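Local coordinates for protein MAU2 chromatid cohesion factor homolog (Saccharomyces cerevisiae, PDB 4XDN) that forms a complex with SCC2 that is required for cohesin to associate with chromosomes, and so takes part in sister chromatid cohesion, at residues Ile46-Gly51 and Ile362-Val367; Ile152-Cys157 and Met185-Leu190; Lys210-Trp215 and Lys295-Lys300. One frame throughout, in Å; residues are numbered along the deposited sequence.

Starting from the N terminus, the chain passes residues 46-51, in the loop between helices 29-45 and 53-76, and meets them again only 311 residues later, when contact 1 brings in the loop between helices 339-360 and 369-398. Within that long, mostly helical excursion lie both other contacts. Contact 2 closes first, a short hairpin packing helix 147-165 against helix 170-189. Contact 3 opens after it and joins the start of helix 212-228 to strand 297-302. Contacts 2 and 3 thus follow in series, both nested inside contact 1, and none cross. Contacts 1 and 3 come within about 7 Å at their nearest atoms without touching.

Contact 1 of 3, residues Ile46-Gly51 and Ile362-Val367; sequences IANKIG and IAAGGV
Ala47 and Val367 make the first meeting as one follows residues 46-51: the CB methyl of Ala47 lies 3.7 Å from the carbonyl O of Val367. Ala47 is buried and also packs on Tyr59 of helix 53-76, a place between helix and loop that suits a methyl. Here the chain is in a type I beta turn from Ile46 to Lys49, closed by Lys49 N bonding to Ile46 O at 3.0 Å, and the turn presents Asn48 to the second loop.

Asn48 carries most of the contact. Its CG sits between the backbone N and the carbonyl carbon (chi1 70°), a crowded position that nevertheless swings the amide across to residues 362-364. Asn48 ND2 donates to Ile362 O at 3.1 Å. The bond is nearly straight, 164° at the hydrogen, and reaches a lone pair in the carbonyl plane at 135°; the acceptor also lies almost in the plane of the Asn48 amide, so both groups are well aligned. The same Asn48 ND2 passes 3.6 Å from Ala363 CA, while Asn48 CG comes within 3.7 Å of Ala364 N. Asn48 OD1 turns to the methyl of Ala364, 4.1 Å to CB, an approach that suits a small residue. Asparagine fits because its short chain brings a donor to a loop carbonyl within a single turn.

Beyond it, Lys49 and Ile50 pack on aromatic side chains from the chain of another protein, which also hydrogen-bonds to Ala47 O and Ile50 N. Leu372 of helix 369-398 touches Asn48, Ile362 and Val367. The arrangement is one of two interhelical loops, far apart in sequence, joined by a side-chain-to-backbone hydrogen bond in a predominantly helical, TPR-like array, beside its binding site for a partner protein.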
# COMPACT_ATOMS: atom_id res chain seq x y z
N ILE A 46 -18.00 -0.23 -24.70
CA ILE A 46 -16.76 -0.35 -25.47
C ILE A 46 -15.56 0.22 -24.72
O ILE A 46 -14.49 0.40 -25.30
CB ILE A 46 -16.88 0.36 -26.84
CG1 ILE A 46 -17.23 1.84 -26.67
CG2 ILE A 46 -17.94 -0.32 -27.70
CD1 ILE A 46 -16.07 2.78 -26.89
N ALA A 47 -15.74 0.47 -23.43
CA ALA A 47 -14.71 1.13 -22.62
C ALA A 47 -13.44 0.29 -22.50
O ALA A 47 -12.36 0.82 -22.26
CB ALA A 47 -15.26 1.44 -21.24
N ASN A 48 -13.57 -1.02 -22.68
CA ASN A 48 -12.43 -1.93 -22.60
C ASN A 48 -11.82 -2.23 -23.97
O ASN A 48 -11.00 -3.14 -24.09
CB ASN A 48 -12.83 -3.24 -21.93
CG ASN A 48 -13.75 -4.08 -22.80
OD1 ASN A 48 -14.62 -3.55 -23.50
ND2 ASN A 48 -13.57 -5.39 -22.77
N LYS A 49 -12.21 -1.46 -24.98
CA LYS A 49 -11.78 -1.71 -26.36
C LYS A 49 -11.05 -0.53 -26.99
O LYS A 49 -10.91 -0.46 -28.21
CB LYS A 49 -13.00 -2.07 -27.23
CG LYS A 49 -13.83 -3.22 -26.69
CD LYS A 49 -14.85 -3.70 -27.72
CE LYS A 49 -14.21 -4.51 -28.84
NZ LYS A 49 -13.61 -5.79 -28.34
N ILE A 50 -10.57 0.39 -26.16
CA ILE A 50 -9.83 1.55 -26.66
C ILE A 50 -8.36 1.18 -26.80
O ILE A 50 -7.65 1.03 -25.81
CB ILE A 50 -9.98 2.78 -25.75
CG1 ILE A 50 -11.44 3.26 -25.74
CG2 ILE A 50 -9.10 3.93 -26.22
CD1 ILE A 50 -12.31 2.58 -24.73
N GLY A 51 -7.91 1.02 -28.05
CA GLY A 51 -6.55 0.63 -28.35
C GLY A 51 -5.81 1.64 -29.21
O GLY A 51 -4.67 1.40 -29.61
N ILE A 362 -9.43 -7.58 -19.36
CA ILE A 362 -10.26 -6.64 -18.61
C ILE A 362 -11.54 -6.35 -19.39
O ILE A 362 -11.51 -6.17 -20.61
CB ILE A 362 -9.50 -5.32 -18.31
CG1 ILE A 362 -10.30 -4.47 -17.32
CG2 ILE A 362 -9.20 -4.56 -19.59
CD1 ILE A 362 -9.51 -3.33 -16.72
N ALA A 363 -12.67 -6.33 -18.69
CA ALA A 363 -13.97 -6.27 -19.33
C ALA A 363 -14.78 -5.04 -18.95
O ALA A 363 -14.47 -4.35 -17.97
CB ALA A 363 -14.77 -7.53 -18.99
N ALA A 364 -15.80 -4.76 -19.75
CA ALA A 364 -16.89 -3.88 -19.35
C ALA A 364 -17.89 -4.76 -18.61
O ALA A 364 -17.84 -5.98 -18.78
CB ALA A 364 -17.51 -3.21 -20.56
N GLY A 365 -18.78 -4.20 -17.80
CA GLY A 365 -18.93 -2.77 -17.59
C GLY A 365 -19.97 -2.64 -16.48
O GLY A 365 -20.00 -3.51 -15.61
N GLY A 366 -20.79 -1.60 -16.45
CA GLY A 366 -20.69 -0.43 -17.31
C GLY A 366 -20.02 0.67 -16.52
O GLY A 366 -20.68 1.46 -15.84
N VAL A 367 -18.70 0.70 -16.60
CA VAL A 367 -17.90 1.66 -15.86
C VAL A 367 -17.06 2.48 -16.81
O VAL A 367 -16.80 2.07 -17.95
CB VAL A 367 -16.98 0.96 -14.85
CG1 VAL A 367 -17.80 0.32 -13.74
CG2 VAL A 367 -16.11 -0.09 -15.54

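Contact 2 of 3, residues Ile152-Cys157 and Met185-Leu190; sequences IALRNC and MLCIKL
Leu186 drives one methyl straight into the backbone of helix 147-165: its CD1 lies 3.5 Å from Leu154 N and 3.6 Å from Ala153 C. That depth is possible because Ala153 has only a methyl to offer, with its CB 3.7 Å from Leu186 CD1. Cys157, one turn on, adds its CB at 4.1 Å from the same methyl. The CG of Leu186 stands anti to the carbonyl carbon (chi1 -66°), which sends the branched end across the interface. Pro141 of helix 126-144 touches both Ala153 and Leu186, so this side is covered by a third helix, and small residues opposite one leucine make the close fit.

The other side has fewer and more peripheral contacts, and Leu154 and Leu190 there are partly exposed. Leu154 brings its two methyls to the sulfur of Cys187, CD2 at 3.8 Å and CD1 at 3.9 Å, and CD2 also meets Leu190 CD1 at 3.8 Å, the two leucine side chains slanting across each other. Gln192 in the following loop touches Leu154 and Cys187. Leucine suits both places, since its branched end reaches across between the helices. The axes of the short segments 152-157 and 185-189 approach to 9.6 Å, with 151° between their directions, the near-antiparallel pairing of two consecutive helices in an alpha-alpha hairpin, the building unit of TPR-like helical superhelices.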
# COMPACT_ATOMS: atom_id res chain seq x y z
N ILE A 152 -11.20 23.27 2.05
CA ILE A 152 -12.54 23.82 1.95
C ILE A 152 -13.57 22.73 2.24
O ILE A 152 -14.52 22.95 2.99
CB ILE A 152 -12.79 24.42 0.55
CG1 ILE A 152 -11.88 25.63 0.33
CG2 ILE A 152 -14.26 24.82 0.37
CD1 ILE A 152 -11.88 26.17 -1.09
N ALA A 153 -13.36 21.56 1.65
CA ALA A 153 -14.28 20.44 1.83
C ALA A 153 -14.34 20.00 3.29
O ALA A 153 -15.42 19.80 3.83
CB ALA A 153 -13.86 19.27 0.95
N LEU A 154 -13.18 19.87 3.92
CA LEU A 154 -13.11 19.43 5.31
C LEU A 154 -13.77 20.44 6.24
O LEU A 154 -14.48 20.07 7.18
CB LEU A 154 -11.66 19.21 5.74
CG LEU A 154 -11.46 18.83 7.21
CD1 LEU A 154 -12.21 17.56 7.56
CD2 LEU A 154 -9.98 18.68 7.53
N ARG A 155 -13.54 21.72 5.97
CA ARG A 155 -14.14 22.80 6.75
C ARG A 155 -15.66 22.74 6.65
O ARG A 155 -16.36 22.76 7.67
CB ARG A 155 -13.62 24.16 6.27
CG ARG A 155 -14.17 25.35 7.03
CD ARG A 155 -13.55 26.66 6.57
NE ARG A 155 -12.09 26.65 6.70
CZ ARG A 155 -11.21 26.78 5.70
NH1 ARG A 155 -11.61 26.95 4.45
NH2 ARG A 155 -9.91 26.74 5.96
N ASN A 156 -16.17 22.67 5.42
CA ASN A 156 -17.62 22.63 5.19
C ASN A 156 -18.24 21.33 5.67
O ASN A 156 -19.38 21.31 6.12
CB ASN A 156 -17.93 22.82 3.70
CG ASN A 156 -17.50 24.18 3.19
OD1 ASN A 156 -17.24 25.10 3.96
ND2 ASN A 156 -17.43 24.31 1.87
N CYS A 157 -17.48 20.25 5.57
CA CYS A 157 -17.96 18.94 6.00
C CYS A 157 -18.19 18.91 7.51
O CYS A 157 -19.22 18.43 7.98
CB CYS A 157 -16.99 17.84 5.58
SG CYS A 157 -17.60 16.19 5.90
N MET A 185 -11.96 10.83 5.55
CA MET A 185 -11.29 10.60 4.27
C MET A 185 -10.60 11.87 3.79
O MET A 185 -9.56 11.80 3.13
CB MET A 185 -12.29 10.10 3.22
CG MET A 185 -12.81 8.69 3.47
SD MET A 185 -11.51 7.52 3.92
CE MET A 185 -12.01 6.06 3.04
N LEU A 186 -11.17 13.02 4.11
CA LEU A 186 -10.57 14.30 3.74
C LEU A 186 -9.34 14.57 4.60
O LEU A 186 -8.36 15.15 4.12
CB LEU A 186 -11.59 15.44 3.89
CG LEU A 186 -12.78 15.41 2.93
CD1 LEU A 186 -13.80 16.47 3.31
CD2 LEU A 186 -12.33 15.60 1.49
N CYS A 187 -9.38 14.16 5.86
CA CYS A 187 -8.23 14.31 6.74
C CYS A 187 -7.07 13.45 6.26
O CYS A 187 -5.92 13.88 6.28
CB CYS A 187 -8.59 13.95 8.18
SG CYS A 187 -9.55 15.20 9.06
N ILE A 188 -7.37 12.23 5.82
CA ILE A 188 -6.34 11.33 5.31
C ILE A 188 -5.62 11.97 4.12
O ILE A 188 -4.39 11.98 4.07
CB ILE A 188 -6.94 9.97 4.88
CG1 ILE A 188 -7.45 9.21 6.10
CG2 ILE A 188 -5.88 9.12 4.15
CD1 ILE A 188 -8.20 7.93 5.78
N LYS A 189 -6.39 12.50 3.18
CA LYS A 189 -5.82 13.14 1.99
C LYS A 189 -4.98 14.36 2.36
O LYS A 189 -4.00 14.67 1.67
CB LYS A 189 -6.93 13.54 1.02
CG LYS A 189 -7.62 12.37 0.33
CD LYS A 189 -6.64 11.57 -0.52
CE LYS A 189 -7.35 10.58 -1.42
NZ LYS A 189 -6.40 9.85 -2.30
N LEU A 190 -5.35 15.04 3.44
CA LEU A 190 -4.61 16.20 3.90
C LEU A 190 -3.45 15.80 4.81
O LEU A 190 -2.69 16.65 5.27
CB LEU A 190 -5.54 17.16 4.64
CG LEU A 190 -6.46 18.00 3.75
CD1 LEU A 190 -7.53 18.68 4.59
CD2 LEU A 190 -5.66 19.04 2.98

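Contact 3 of 3, residues Lys210-Trp215 and Lys295-Lys300; sequences KSQWKW and KGCVIK
Gln212 lies across Ile299 with its chain fully extended. CG is anti to the backbone N (chi1 176°) and CD follows in line (chi2 178°), so the amide is carried from the first turn of helix 212-228 out over the strand. Gln212 CD rests 3.9 Å from Ile299 CG1, and Gln212 OE1 comes 3.7 Å from Ile299 CA. Glutamine suits this place because its methylenes and amide carbon cover an aliphatic residue while its polar end meets water and backbone.

Gln212 OE1 accepts from two waters: water 1 at 2.6 Å, which in turn accepts from Lys300 N and donates to Val298 O, and water 3, which donates also to Lys300 O. Gln212 NE2 donates to water 2, itself bonded to Val298 O at 2.8 Å, and to Val248 O. With an alanine here, the bridging waters and Val248 O are likely to lose their amide partner and Ile299 its cover.

Ile299 turns its CG2 to Trp213, 4.1 Å from CE3, the two side chains crossing at about a right angle; Trp213 NE1 bonds to Ser177 OG. Ser211 caps the helix, its OG accepting from Lys214 N at 3.1 Å.

Ile299 also packs on Leu252 of helix 250-266 and Val309 of strand 305-310. The two-stranded antiparallel hairpin thus lies against helices 212-228 and 250-266, its strand 297-302 linked to the first partly through water.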
# COMPACT_ATOMS: atom_id res chain seq x y z
N LYS A 210 -21.44 -4.11 16.37
CA LYS A 210 -21.70 -5.32 15.59
C LYS A 210 -22.62 -5.04 14.40
O LYS A 210 -23.44 -5.89 14.02
CB LYS A 210 -22.29 -6.41 16.49
CG LYS A 210 -21.28 -6.97 17.47
CD LYS A 210 -21.90 -7.91 18.47
CE LYS A 210 -20.93 -8.23 19.60
NZ LYS A 210 -19.56 -8.54 19.10
N SER A 211 -22.48 -3.86 13.81
CA SER A 211 -23.19 -3.50 12.59
C SER A 211 -22.23 -3.54 11.41
O SER A 211 -21.03 -3.36 11.56
CB SER A 211 -23.81 -2.10 12.72
OG SER A 211 -22.82 -1.10 12.76
N GLN A 212 -22.79 -3.78 10.22
CA GLN A 212 -22.00 -3.80 8.99
C GLN A 212 -21.28 -2.47 8.79
O GLN A 212 -20.14 -2.42 8.34
CB GLN A 212 -22.90 -4.10 7.79
CG GLN A 212 -22.20 -4.06 6.45
CD GLN A 212 -23.12 -4.41 5.30
OE1 GLN A 212 -24.25 -3.93 5.23
NE2 GLN A 212 -22.64 -5.26 4.40
N TRP A 213 -21.97 -1.39 9.15
CA TRP A 213 -21.45 -0.05 8.99
C TRP A 213 -20.21 0.18 9.86
O TRP A 213 -19.19 0.68 9.37
CB TRP A 213 -22.54 0.97 9.32
CG TRP A 213 -22.10 2.40 9.26
CD1 TRP A 213 -22.24 3.34 10.24
CD2 TRP A 213 -21.47 3.07 8.16
NE1 TRP A 213 -21.73 4.54 9.83
CE2 TRP A 213 -21.25 4.41 8.55
CE3 TRP A 213 -21.07 2.67 6.88
CZ2 TRP A 213 -20.65 5.34 7.72
CZ3 TRP A 213 -20.47 3.61 6.05
CH2 TRP A 213 -20.26 4.93 6.48
N LYS A 214 -20.29 -0.19 11.13
CA LYS A 214 -19.16 0.01 12.04
C LYS A 214 -17.96 -0.83 11.62
O LYS A 214 -16.83 -0.35 11.58
CB LYS A 214 -19.54 -0.32 13.48
CG LYS A 214 -18.35 -0.22 14.43
CD LYS A 214 -18.76 -0.22 15.90
CE LYS A 214 -17.55 -0.01 16.78
NZ LYS A 214 -17.88 -0.00 18.23
N TRP A 215 -18.21 -2.10 11.32
CA TRP A 215 -17.15 -3.01 10.91
C TRP A 215 -16.51 -2.56 9.60
O TRP A 215 -15.32 -2.76 9.39
CB TRP A 215 -17.69 -4.44 10.77
CG TRP A 215 -17.67 -5.21 12.06
CD1 TRP A 215 -16.71 -5.16 13.03
CD2 TRP A 215 -18.65 -6.15 12.52
NE1 TRP A 215 -17.03 -6.01 14.06
CE2 TRP A 215 -18.22 -6.63 13.78
CE3 TRP A 215 -19.86 -6.63 12.00
CZ2 TRP A 215 -18.94 -7.56 14.51
CZ3 TRP A 215 -20.58 -7.56 12.73
CH2 TRP A 215 -20.12 -8.01 13.97
N LYS A 295 -21.25 -5.95 -9.22
CA LYS A 295 -22.31 -5.23 -8.53
C LYS A 295 -21.83 -4.58 -7.23
O LYS A 295 -22.59 -3.85 -6.59
CB LYS A 295 -23.48 -6.18 -8.24
CG LYS A 295 -24.63 -6.10 -9.24
CD LYS A 295 -25.31 -4.74 -9.17
CE LYS A 295 -26.73 -4.78 -9.73
NZ LYS A 295 -26.75 -4.81 -11.22
N GLY A 296 -20.58 -4.84 -6.86
CA GLY A 296 -20.00 -4.21 -5.69
C GLY A 296 -20.65 -4.63 -4.38
O GLY A 296 -21.38 -5.62 -4.33
N CYS A 297 -20.39 -3.86 -3.33
CA CYS A 297 -20.96 -4.12 -2.01
C CYS A 297 -21.84 -2.95 -1.57
O CYS A 297 -21.38 -1.82 -1.48
CB CYS A 297 -19.85 -4.35 -0.98
SG CYS A 297 -20.42 -4.42 0.73
N VAL A 298 -23.11 -3.24 -1.29
CA VAL A 298 -24.06 -2.21 -0.87
C VAL A 298 -24.30 -2.29 0.64
O VAL A 298 -24.84 -3.28 1.14
CB VAL A 298 -25.40 -2.34 -1.61
CG1 VAL A 298 -26.38 -1.27 -1.14
CG2 VAL A 298 -25.18 -2.23 -3.11
N ILE A 299 -23.89 -1.24 1.35
CA ILE A 299 -24.13 -1.13 2.78
C ILE A 299 -25.40 -0.32 3.03
O ILE A 299 -25.41 0.90 2.88
CB ILE A 299 -22.95 -0.46 3.51
CG1 ILE A 299 -21.69 -1.31 3.34
CG2 ILE A 299 -23.28 -0.28 4.99
CD1 ILE A 299 -20.43 -0.64 3.85
N LYS A 300 -26.47 -1.01 3.42
CA LYS A 300 -27.72 -0.35 3.74
C LYS A 300 -27.69 0.16 5.18
O LYS A 300 -28.10 -0.54 6.11
CB LYS A 300 -28.90 -1.30 3.53
CG LYS A 300 -29.04 -1.77 2.09
CD LYS A 300 -30.13 -2.81 1.92
CE LYS A 300 -30.15 -3.37 0.50
NZ LYS A 300 -31.25 -4.34 0.28
O HOH W 1 -26.41 -3.87 3.84
O HOH W 2 -24.20 -5.86 2.12
O HOH W 3 -25.81 -2.37 7.09